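Local coordinates for Cg3027-pa (Drosophila melanogaster, PDB 2VHH), which probably catalyses the hydrolysis of N-carbamoyl-beta-alanine to beta-alanine, ammonium and carbon dioxide, and assembles as a homooctamer, at residues A230-Y235 / V254-A259; I164-E169 / I178-V183; Q241-F246 / Y282-I287; Y235-P240 / P267-E272. One frame throughout, in Å; residues are numbered along the deposited sequence.

Contact 1 (A230-Y235 / V254-A259)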
# COMPACT_ATOMS: atom_id res chain seq x y z
N ALA C 230 25.55 -19.23 -15.70
CA ALA C 230 24.44 -19.72 -14.91
C ALA C 230 24.00 -21.05 -15.47
O ALA C 230 24.39 -21.42 -16.59
CB ALA C 230 23.30 -18.73 -14.90
N VAL C 231 23.21 -21.79 -14.69
CA VAL C 231 22.70 -23.07 -15.10
C VAL C 231 21.20 -23.14 -14.82
O VAL C 231 20.77 -23.06 -13.67
CB VAL C 231 23.40 -24.27 -14.39
CG1 VAL C 231 23.15 -25.55 -15.15
CG2 VAL C 231 24.88 -24.05 -14.28
N ASN C 232 20.43 -23.25 -15.90
CA ASN C 232 19.00 -23.51 -15.83
C ASN C 232 18.84 -25.01 -16.06
O ASN C 232 19.15 -25.51 -17.13
CB ASN C 232 18.29 -22.71 -16.94
CG ASN C 232 16.76 -22.82 -16.89
OD1 ASN C 232 16.20 -23.64 -16.16
ND2 ASN C 232 16.08 -21.98 -17.67
N ILE C 233 18.38 -25.73 -15.05
CA ILE C 233 18.37 -27.18 -15.14
C ILE C 233 17.06 -27.76 -15.70
O ILE C 233 15.99 -27.57 -15.14
CB ILE C 233 18.76 -27.88 -13.82
CG1 ILE C 233 19.96 -27.18 -13.16
CG2 ILE C 233 19.11 -29.33 -14.09
CD1 ILE C 233 20.31 -27.70 -11.78
N CYS C 234 17.19 -28.44 -16.85
CA CYS C 234 16.17 -29.31 -17.46
C CYS C 234 14.79 -28.66 -17.60
O CYS C 234 14.63 -27.75 -18.39
CB CYS C 234 16.11 -30.66 -16.72
SG CYS C 234 14.92 -31.93 -17.31
N TYR C 235 13.83 -29.12 -16.80
CA TYR C 235 12.45 -28.66 -16.85
C TYR C 235 12.29 -27.14 -16.63
O TYR C 235 11.28 -26.57 -17.01
CB TYR C 235 11.65 -29.44 -15.82
CG TYR C 235 10.15 -29.24 -15.78
CD1 TYR C 235 9.34 -29.72 -16.80
CD2 TYR C 235 9.55 -28.64 -14.68
CE1 TYR C 235 7.95 -29.57 -16.74
CE2 TYR C 235 8.17 -28.49 -14.61
CZ TYR C 235 7.38 -28.96 -15.64
OH TYR C 235 6.02 -28.81 -15.58
N VAL C 254 23.90 -18.87 -20.12
CA VAL C 254 23.10 -19.74 -19.28
C VAL C 254 23.08 -21.11 -19.93
O VAL C 254 22.63 -21.27 -21.06
CB VAL C 254 21.66 -19.22 -19.09
CG1 VAL C 254 20.87 -20.19 -18.25
CG2 VAL C 254 21.68 -17.85 -18.42
N PHE C 255 23.60 -22.10 -19.20
CA PHE C 255 23.62 -23.47 -19.66
C PHE C 255 22.30 -24.14 -19.30
O PHE C 255 21.71 -23.84 -18.26
CB PHE C 255 24.81 -24.20 -19.03
CG PHE C 255 26.13 -23.66 -19.46
CD1 PHE C 255 26.69 -22.56 -18.82
CD2 PHE C 255 26.81 -24.22 -20.54
CE1 PHE C 255 27.91 -22.04 -19.24
CE2 PHE C 255 28.04 -23.72 -20.96
CZ PHE C 255 28.59 -22.62 -20.31
N ASN C 256 21.85 -25.05 -20.16
CA ASN C 256 20.58 -25.73 -19.95
C ASN C 256 20.72 -27.24 -20.18
O ASN C 256 20.25 -27.77 -21.20
CB ASN C 256 19.49 -25.09 -20.84
CG ASN C 256 18.12 -25.77 -20.70
OD1 ASN C 256 17.49 -26.13 -21.70
ND2 ASN C 256 17.67 -25.96 -19.48
N PRO C 257 21.40 -27.93 -19.24
CA PRO C 257 21.51 -29.39 -19.30
C PRO C 257 20.13 -30.02 -19.22
O PRO C 257 19.33 -29.61 -18.38
CB PRO C 257 22.31 -29.74 -18.05
CG PRO C 257 23.00 -28.50 -17.66
CD PRO C 257 22.10 -27.38 -18.07
N SER C 258 19.85 -30.98 -20.09
CA SER C 258 18.51 -31.55 -20.18
C SER C 258 18.54 -33.04 -20.43
O SER C 258 19.59 -33.60 -20.76
CB SER C 258 17.70 -30.91 -21.32
OG SER C 258 17.55 -29.51 -21.18
N ALA C 259 17.37 -33.66 -20.27
CA ALA C 259 17.13 -35.00 -20.76
C ALA C 259 15.67 -35.09 -21.14
O ALA C 259 14.83 -35.33 -20.29
CB ALA C 259 17.46 -36.03 -19.69
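Strand 227-231 and strand 253-258 run side by side in the same direction, Ala230 beside Val254 and Val231 beside Phe255. Phe255 N gives its hydrogen to Ala230 O at 2.8 Å, and Phe255 O receives Asn232 N almost along its C=O axis. Past these bridges a side chain carries on the ladder. From CB of Asn256, 3.7 Å from Asn232 O, CG continues anti to the backbone N (chi1 179°), and ND2 at the tip donates to that same Asn232 O at 2.8 Å. Asn232 O lies in the amide plane of Asn256, whereas ND2 stands above the carbonyl plane of Asn232; OD1, the other tip atom, packs on Arg237. The side chains of Val231 and Pro257 cross at about a right angle, Val231 CG1 3.6 Å from Pro257 CD. Farther along, Cys234 N donates to Pro257 O at 2.9 Å, which ties the turn after the first strand to Pro257 of its neighbour. There Cys234, with positive phi (50°), touches Glu120 and Lys197, a grouping consistent with the Glu-Lys-Cys triad of carbon-nitrogen hydrolases. With helix 240-248 linking the two strands, this is a parallel beta-alpha-beta crossover, its first strand leading into the probable nucleophile turn.

Contact 2 (I164-E169 / I178-V183)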
# COMPACT_ATOMS: atom_id res chain seq x y z
N ILE C 164 31.30 -27.40 -15.91
CA ILE C 164 29.98 -27.46 -15.30
C ILE C 164 29.41 -28.85 -15.53
O ILE C 164 29.37 -29.33 -16.66
CB ILE C 164 29.05 -26.37 -15.87
CG1 ILE C 164 29.59 -24.99 -15.51
CG2 ILE C 164 27.64 -26.51 -15.30
CD1 ILE C 164 29.01 -23.85 -16.30
N HIS C 165 28.99 -29.51 -14.46
CA HIS C 165 28.37 -30.82 -14.60
C HIS C 165 27.12 -30.99 -13.75
O HIS C 165 26.97 -30.36 -12.70
CB HIS C 165 29.37 -31.95 -14.36
CG HIS C 165 29.84 -32.06 -12.94
ND1 HIS C 165 29.70 -33.22 -12.21
CD2 HIS C 165 30.46 -31.18 -12.13
CE1 HIS C 165 30.21 -33.04 -11.01
NE2 HIS C 165 30.68 -31.81 -10.93
N SER C 166 26.21 -31.84 -14.23
CA SER C 166 24.93 -32.05 -13.59
C SER C 166 24.84 -33.48 -13.04
O SER C 166 25.01 -34.45 -13.78
CB SER C 166 23.81 -31.76 -14.59
OG SER C 166 22.51 -31.93 -14.03
N ILE C 167 24.59 -33.59 -11.73
CA ILE C 167 24.55 -34.88 -11.04
C ILE C 167 23.40 -34.96 -10.03
O ILE C 167 22.85 -33.94 -9.62
CB ILE C 167 25.85 -35.15 -10.22
CG1 ILE C 167 26.13 -34.02 -9.23
CG2 ILE C 167 27.05 -35.41 -11.13
CD1 ILE C 167 26.54 -34.50 -7.87
N LEU C 168 23.05 -36.19 -9.64
CA LEU C 168 22.24 -36.43 -8.45
C LEU C 168 23.07 -36.15 -7.22
O LEU C 168 24.08 -36.82 -6.99
CB LEU C 168 21.78 -37.89 -8.37
CG LEU C 168 20.33 -38.30 -8.63
CD1 LEU C 168 20.03 -39.45 -7.68
CD2 LEU C 168 19.32 -37.16 -8.44
N GLU C 169 22.65 -35.19 -6.42
CA GLU C 169 23.38 -34.89 -5.19
C GLU C 169 22.72 -35.58 -4.01
O GLU C 169 21.50 -35.68 -3.94
CB GLU C 169 23.43 -33.39 -4.96
CG GLU C 169 24.22 -32.98 -3.75
CD GLU C 169 23.97 -31.54 -3.37
OE1 GLU C 169 23.19 -30.86 -4.09
OE2 GLU C 169 24.54 -31.08 -2.36
N ILE C 178 18.08 -36.20 -1.40
CA ILE C 178 18.55 -36.29 -2.78
C ILE C 178 18.13 -35.05 -3.58
O ILE C 178 17.00 -34.60 -3.47
CB ILE C 178 18.03 -37.58 -3.44
CG1 ILE C 178 18.68 -38.81 -2.79
CG2 ILE C 178 18.29 -37.59 -4.94
CD1 ILE C 178 17.89 -40.10 -3.02
N TRP C 179 19.06 -34.51 -4.36
CA TRP C 179 18.83 -33.29 -5.16
C TRP C 179 19.32 -33.43 -6.58
O TRP C 179 20.24 -34.19 -6.84
CB TRP C 179 19.53 -32.08 -4.52
CG TRP C 179 19.08 -31.81 -3.15
CD1 TRP C 179 19.60 -32.32 -2.00
CD2 TRP C 179 17.99 -30.96 -2.75
NE1 TRP C 179 18.90 -31.85 -0.91
CE2 TRP C 179 17.91 -31.01 -1.35
CE3 TRP C 179 17.08 -30.16 -3.45
CZ2 TRP C 179 16.95 -30.30 -0.62
CZ3 TRP C 179 16.11 -29.46 -2.73
CH2 TRP C 179 16.07 -29.53 -1.32
N ASN C 180 18.71 -32.68 -7.49
CA ASN C 180 19.22 -32.52 -8.86
C ASN C 180 20.03 -31.23 -8.93
O ASN C 180 19.47 -30.14 -8.84
CB ASN C 180 18.06 -32.45 -9.84
CG ASN C 180 18.49 -32.60 -11.27
OD1 ASN C 180 19.27 -31.81 -11.80
ND2 ASN C 180 17.95 -33.62 -11.93
N THR C 181 21.34 -31.37 -9.11
CA THR C 181 22.28 -30.28 -8.86
C THR C 181 23.29 -30.06 -9.99
O THR C 181 23.82 -31.02 -10.56
CB THR C 181 23.07 -30.55 -7.57
OG1 THR C 181 22.16 -30.77 -6.50
CG2 THR C 181 23.99 -29.39 -7.23
N ALA C 182 23.56 -28.80 -10.30
CA ALA C 182 24.68 -28.44 -11.17
C ALA C 182 25.87 -27.99 -10.33
O ALA C 182 25.71 -27.21 -9.39
CB ALA C 182 24.27 -27.34 -12.13
N VAL C 183 27.05 -28.50 -10.66
CA VAL C 183 28.26 -28.15 -9.92
C VAL C 183 29.22 -27.42 -10.84
O VAL C 183 29.51 -27.89 -11.95
CB VAL C 183 28.95 -29.41 -9.32
CG1 VAL C 183 30.30 -29.05 -8.75
CG2 VAL C 183 28.08 -30.06 -8.25
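This is a beta hairpin: strands 162-171 and 177-185 lie antiparallel, their axes 4.5 Å apart at closest approach and 163° between directions. Backbone bonds come in reciprocal pairs at His165-Val183, Ile167-Thr181 and Glu169-Trp179, while Ser166-Ala182 and Leu168-Asn180 are the non-hydrogen-bonded pairs between them. In the middle pair, Ile167 N reaches Thr181 O at 2.9 Å, nearly along the C=O axis.

Van der Waals packing differs between the faces. On that of His165 and Val183, the imidazole is held in the crowded position between backbone N and carbonyl carbon (chi1 69°), which lays it alongside Val183, with His165 NE2 3.4 Å from Val183 CB; NE2 also has a weak hydrogen bond to Thr149 OG1 of helix 147-158, which packs beyond them. On the opposite face Ala182 meets Val231 of the second sheet. Toward the turn of the hairpin, both methyls of Leu168 rest on Ile178 CG2, CD2 at 3.7 Å.

Polar side chains gather around Glu169, which stretches out from CG anti to the backbone N (chi1 -177°). Its buried carboxylate is matched by two cations of strand 191-196: OE2 forms a salt bridge with Lys194 and OE1 one with Arg196, which probably favours the ionised form. Across the hairpin, Thr181 OG1 donates to the anti lone pair of Glu169 OE1 at 2.6 Å.

Contact 3 (Q241-F246 / Y282-I287)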
# COMPACT_ATOMS: atom_id res chain seq x y z
N GLN C 241 10.28 -17.11 -16.46
CA GLN C 241 10.65 -16.37 -15.25
C GLN C 241 11.94 -16.88 -14.63
O GLN C 241 12.69 -16.10 -14.06
CB GLN C 241 9.49 -16.33 -14.23
CG GLN C 241 9.19 -17.61 -13.50
CD GLN C 241 8.42 -18.62 -14.32
OE1 GLN C 241 8.51 -18.65 -15.55
NE2 GLN C 241 7.68 -19.47 -13.64
N ASN C 242 12.20 -18.19 -14.76
CA ASN C 242 13.46 -18.79 -14.37
C ASN C 242 14.63 -18.22 -15.18
O ASN C 242 15.61 -17.69 -14.61
CB ASN C 242 13.37 -20.30 -14.55
CG ASN C 242 14.43 -21.07 -13.74
OD1 ASN C 242 14.80 -20.67 -12.63
ND2 ASN C 242 14.88 -22.20 -14.29
N TRP C 243 14.52 -18.30 -16.50
CA TRP C 243 15.48 -17.70 -17.41
C TRP C 243 15.68 -16.23 -17.07
O TRP C 243 16.82 -15.74 -17.05
CB TRP C 243 14.99 -17.79 -18.84
CG TRP C 243 14.98 -19.16 -19.48
CD1 TRP C 243 13.89 -19.90 -19.77
CD2 TRP C 243 16.12 -19.90 -19.97
NE1 TRP C 243 14.25 -21.07 -20.40
CE2 TRP C 243 15.62 -21.09 -20.54
CE3 TRP C 243 17.50 -19.68 -19.98
CZ2 TRP C 243 16.45 -22.06 -21.10
CZ3 TRP C 243 18.32 -20.64 -20.55
CH2 TRP C 243 17.80 -21.81 -21.10
N MET C 244 14.58 -15.53 -16.81
CA MET C 244 14.64 -14.09 -16.58
C MET C 244 15.45 -13.72 -15.34
O MET C 244 16.18 -12.73 -15.33
CB MET C 244 13.23 -13.51 -16.49
CG MET C 244 13.18 -12.01 -16.55
SD MET C 244 11.49 -11.44 -16.32
CE MET C 244 11.73 -9.70 -15.96
N MET C 245 15.32 -14.52 -14.29
CA MET C 245 15.95 -14.22 -13.02
C MET C 245 17.47 -14.39 -13.11
O MET C 245 18.21 -13.60 -12.54
CB MET C 245 15.32 -15.06 -11.91
CG MET C 245 15.61 -14.55 -10.52
SD MET C 245 15.17 -12.82 -10.27
CE MET C 245 16.46 -12.29 -9.14
N PHE C 246 17.93 -15.39 -13.85
CA PHE C 246 19.36 -15.51 -14.13
C PHE C 246 19.86 -14.28 -14.86
O PHE C 246 20.97 -13.82 -14.60
CB PHE C 246 19.67 -16.75 -14.95
CG PHE C 246 19.45 -18.03 -14.22
CD1 PHE C 246 18.59 -18.99 -14.72
CD2 PHE C 246 20.11 -18.28 -13.02
CE1 PHE C 246 18.38 -20.19 -14.05
CE2 PHE C 246 19.91 -19.46 -12.34
CZ PHE C 246 19.05 -20.42 -12.85
N TYR C 282 21.32 -12.70 -23.50
CA TYR C 282 22.51 -13.44 -23.14
C TYR C 282 22.60 -14.69 -24.01
O TYR C 282 21.72 -14.93 -24.83
CB TYR C 282 22.55 -13.79 -21.64
CG TYR C 282 21.36 -14.54 -21.06
CD1 TYR C 282 20.95 -14.29 -19.74
CD2 TYR C 282 20.65 -15.48 -21.79
CE1 TYR C 282 19.87 -14.96 -19.18
CE2 TYR C 282 19.56 -16.15 -21.25
CZ TYR C 282 19.18 -15.89 -19.94
OH TYR C 282 18.11 -16.56 -19.38
N PHE C 283 23.67 -15.46 -23.82
CA PHE C 283 23.86 -16.71 -24.55
C PHE C 283 23.19 -17.87 -23.84
O PHE C 283 23.15 -17.91 -22.63
CB PHE C 283 25.35 -17.00 -24.73
CG PHE C 283 26.01 -16.11 -25.75
CD1 PHE C 283 26.64 -14.94 -25.35
CD2 PHE C 283 26.03 -16.46 -27.09
CE1 PHE C 283 27.26 -14.12 -26.29
CE2 PHE C 283 26.66 -15.64 -28.03
CZ PHE C 283 27.27 -14.48 -27.64
N THR C 284 22.69 -18.80 -24.63
CA THR C 284 21.94 -19.93 -24.12
C THR C 284 22.57 -21.22 -24.66
O THR C 284 22.90 -21.30 -25.85
CB THR C 284 20.48 -19.74 -24.56
OG1 THR C 284 19.68 -19.34 -23.43
CG2 THR C 284 19.91 -20.99 -25.17
N VAL C 285 22.78 -22.22 -23.80
CA VAL C 285 23.40 -23.48 -24.24
C VAL C 285 22.58 -24.71 -23.83
O VAL C 285 22.87 -25.35 -22.82
CB VAL C 285 24.86 -23.63 -23.73
CG1 VAL C 285 25.56 -24.82 -24.43
CG2 VAL C 285 25.66 -22.33 -23.92
N PRO C 286 21.53 -25.02 -24.59
CA PRO C 286 20.74 -26.22 -24.33
C PRO C 286 21.42 -27.51 -24.78
O PRO C 286 21.69 -27.69 -25.96
CB PRO C 286 19.48 -25.97 -25.14
CG PRO C 286 19.93 -25.10 -26.27
CD PRO C 286 20.99 -24.23 -25.71
N ILE C 287 21.69 -28.41 -23.83
CA ILE C 287 22.32 -29.70 -24.13
C ILE C 287 21.36 -30.83 -23.77
O ILE C 287 20.83 -30.87 -22.66
CB ILE C 287 23.62 -29.88 -23.33
CG1 ILE C 287 24.45 -28.61 -23.37
CG2 ILE C 287 24.40 -31.08 -23.85
CD1 ILE C 287 25.43 -28.48 -22.22
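One hydrogen bond, made from a tyrosine tip to a helix carbonyl, carries the polar part of this contact. Tyr282 OH donates to Trp243 O over 2.8 Å. The hydroxyl does not come in along the C=O axis: the angle at the oxygen is 107°, and the donor stands above the carbonyl plane, while Trp243 O itself lies in the plane of the phenol ring, at its edge. Tyr282 reaches this position with CG in the crowded place between its backbone N and carbonyl carbon (chi1 55°), sending the phenol across to the helix from the residue just before strand 283-295. On the same helix, Gln241 NE2 bonds Gln361 O of the second subunit.

Van der Waals packing is built on the indole of Trp243. Its CG is anti to the carbonyl carbon (chi1 -71°), and the six-membered ring is carried forward to the strand. The two aromatic side chains cross at about a right angle; Tyr282 OH sits at the edge of the indole, 3.2 Å from Trp243 CE3, and Tyr282 CZ lies 4.1 Å from Trp243 CE3. One step farther round the ring, Trp243 CZ3 lies 3.4 Å from Thr284 OG1, whose weak hydrogen bond goes to Ala273 O. Phe246 adds little, its backbone C passing 4.4 Å from Tyr282 CE1.

The indole is wedged between secondary structures: its NE1 is bonded to Arg237 O, and it also touches Val254 and Asn256 of strand 253-258. Helix 240-248 thus lies against the sheet, with Ala276 and Asn280 of helix 266-280 packing on the same indole.

Contact 4 (Y235-P240 / P267-E272)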
# COMPACT_ATOMS: atom_id res chain seq x y z
N TYR C 235 13.83 -29.12 -16.80
CA TYR C 235 12.45 -28.66 -16.85
C TYR C 235 12.29 -27.14 -16.63
O TYR C 235 11.28 -26.57 -17.01
CB TYR C 235 11.65 -29.44 -15.82
CG TYR C 235 10.15 -29.24 -15.78
CD1 TYR C 235 9.34 -29.72 -16.80
CD2 TYR C 235 9.55 -28.64 -14.68
CE1 TYR C 235 7.95 -29.57 -16.74
CE2 TYR C 235 8.17 -28.49 -14.61
CZ TYR C 235 7.38 -28.96 -15.64
OH TYR C 235 6.02 -28.81 -15.58
N GLY C 236 13.30 -26.50 -16.05
CA GLY C 236 13.30 -25.04 -15.88
C GLY C 236 13.29 -24.31 -17.21
O GLY C 236 12.99 -23.11 -17.29
N ARG C 237 13.65 -25.06 -18.26
CA ARG C 237 13.53 -24.68 -19.66
C ARG C 237 12.16 -24.06 -19.99
O ARG C 237 12.08 -23.11 -20.77
CB ARG C 237 13.64 -25.96 -20.46
CG ARG C 237 14.19 -25.90 -21.86
CD ARG C 237 13.87 -27.23 -22.55
NE ARG C 237 13.58 -28.28 -21.57
CZ ARG C 237 12.83 -29.36 -21.80
NH1 ARG C 237 12.28 -29.58 -22.99
NH2 ARG C 237 12.64 -30.23 -20.83
N HIS C 238 11.11 -24.60 -19.37
CA HIS C 238 9.73 -24.21 -19.66
C HIS C 238 9.25 -22.99 -18.86
O HIS C 238 8.08 -22.61 -18.96
CB HIS C 238 8.77 -25.38 -19.42
CG HIS C 238 9.13 -26.63 -20.17
ND1 HIS C 238 9.30 -26.65 -21.53
CD2 HIS C 238 9.31 -27.90 -19.74
CE1 HIS C 238 9.59 -27.88 -21.92
NE2 HIS C 238 9.60 -28.66 -20.85
N HIS C 239 10.14 -22.39 -18.08
CA HIS C 239 9.77 -21.28 -17.21
C HIS C 239 10.52 -20.00 -17.55
O HIS C 239 11.65 -19.81 -17.12
CB HIS C 239 9.97 -21.67 -15.75
CG HIS C 239 8.96 -22.66 -15.25
ND1 HIS C 239 9.16 -24.02 -15.30
CD2 HIS C 239 7.72 -22.48 -14.74
CE1 HIS C 239 8.10 -24.64 -14.82
NE2 HIS C 239 7.21 -23.72 -14.47
N PRO C 240 9.90 -19.13 -18.36
CA PRO C 240 10.51 -17.86 -18.76
C PRO C 240 11.01 -17.05 -17.57
O PRO C 240 12.06 -16.41 -17.65
CB PRO C 240 9.38 -17.13 -19.47
CG PRO C 240 8.54 -18.21 -20.02
CD PRO C 240 8.57 -19.30 -18.99
N PRO C 267 9.28 -30.47 -30.63
CA PRO C 267 8.99 -29.17 -31.23
C PRO C 267 9.40 -27.99 -30.36
O PRO C 267 9.80 -26.95 -30.88
CB PRO C 267 7.47 -29.19 -31.39
CG PRO C 267 7.12 -30.61 -31.49
CD PRO C 267 8.07 -31.31 -30.58
N LEU C 268 9.32 -28.16 -29.04
CA LEU C 268 9.65 -27.09 -28.11
C LEU C 268 11.16 -26.82 -28.02
O LEU C 268 11.59 -25.70 -27.73
CB LEU C 268 9.08 -27.35 -26.70
CG LEU C 268 7.77 -28.11 -26.44
CD1 LEU C 268 7.45 -28.03 -24.97
CD2 LEU C 268 6.59 -27.63 -27.26
N TRP C 269 11.97 -27.85 -28.28
CA TRP C 269 13.42 -27.77 -28.11
C TRP C 269 14.06 -26.56 -28.79
O TRP C 269 14.90 -25.90 -28.20
CB TRP C 269 14.11 -29.06 -28.59
CG TRP C 269 15.56 -29.12 -28.21
CD1 TRP C 269 16.64 -29.03 -29.05
CD2 TRP C 269 16.08 -29.27 -26.89
NE1 TRP C 269 17.80 -29.11 -28.33
CE2 TRP C 269 17.50 -29.26 -27.00
CE3 TRP C 269 15.51 -29.40 -25.62
CZ2 TRP C 269 18.33 -29.39 -25.89
CZ3 TRP C 269 16.34 -29.53 -24.52
CH2 TRP C 269 17.74 -29.52 -24.66
N SER C 270 13.64 -26.28 -30.02
CA SER C 270 14.18 -25.17 -30.80
C SER C 270 13.61 -23.80 -30.37
O SER C 270 14.09 -22.76 -30.81
CB SER C 270 13.91 -25.40 -32.30
OG SER C 270 12.53 -25.62 -32.55
N ILE C 271 12.61 -23.82 -29.50
CA ILE C 271 11.85 -22.63 -29.18
C ILE C 271 12.27 -22.01 -27.86
O ILE C 271 12.60 -20.82 -27.80
CB ILE C 271 10.34 -22.94 -29.13
CG1 ILE C 271 9.86 -23.60 -30.44
CG2 ILE C 271 9.53 -21.69 -28.78
CD1 ILE C 271 9.91 -22.72 -31.68
N GLU C 272 12.27 -22.80 -26.80
CA GLU C 272 12.40 -22.25 -25.45
C GLU C 272 13.78 -21.66 -25.10
O GLU C 272 13.87 -20.52 -24.64
CB GLU C 272 11.93 -23.26 -24.40
CG GLU C 272 10.45 -23.65 -24.58
CD GLU C 272 10.05 -24.90 -23.79
OE1 GLU C 272 9.18 -24.78 -22.90
OE2 GLU C 272 10.59 -26.01 -24.07
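A His-carboxylate hydrogen bond, buried beside the interface with a second subunit, joins the 3-10 segment through residues 235-238 to helix 266-280. His238 ND1 donates to Glu272 OE1, modelled at 2.3 Å and almost straight (176°). The oxygen offers its syn lone pair and lies in the imidazole plane, although the ring and carboxylate planes are turned 35° apart. Glu272 gets there with CG anti to its carbonyl carbon (chi1 -61°) and an extended chain beyond; nearer the backbone, Glu272 CB rests 3.6 Å from Arg237 O. Leu268 CD1, one helical turn earlier, meets His238 CE1 at 3.7 Å, and Phe357 of the second subunit packs on His238.

Arg237 runs beside this pair. Its CD packs 3.9 Å from Trp269 CZ3, the two side chains crossing at about a right angle, and the chain then bends at chi3, so that His238 NE2 lies against one face of the guanidinium, toward its rim. Glu272 OE2 stays 4.1 Å from Arg237 NH1, well out of the guanidinium plane; the nearby positive charge would still be expected to favour an ionised carboxylate.

Trp269, bonded through NE1 to Ser317 O, carries helix 266-280 onto strands 253-258 and 283-295, touching Ser258 and Pro286.

How the contacts relate
Contact 2 closes first along the chain, whereas the segments of contacts 1, 3 and 4 alternate. Contact 1 lies about 4 Å from the centre of the chain, and the other three centres are about 8 to 11 Å from its own. It shares Tyr235 with contact 4 and its sheet with contact 3, where Val254 and Asn256 bond to strand 283-295. Contact 2 belongs to the other sheet and meets contact 1 face to face, Ile164 on Phe255; its centre is about 20 Å from that of contact 4. The two sheets pack together, helices 240-248 and 266-280 lie beside the second, and contacts 3 and 4 reach a second subunit, contact 4 directly after the probable nucleophile turn.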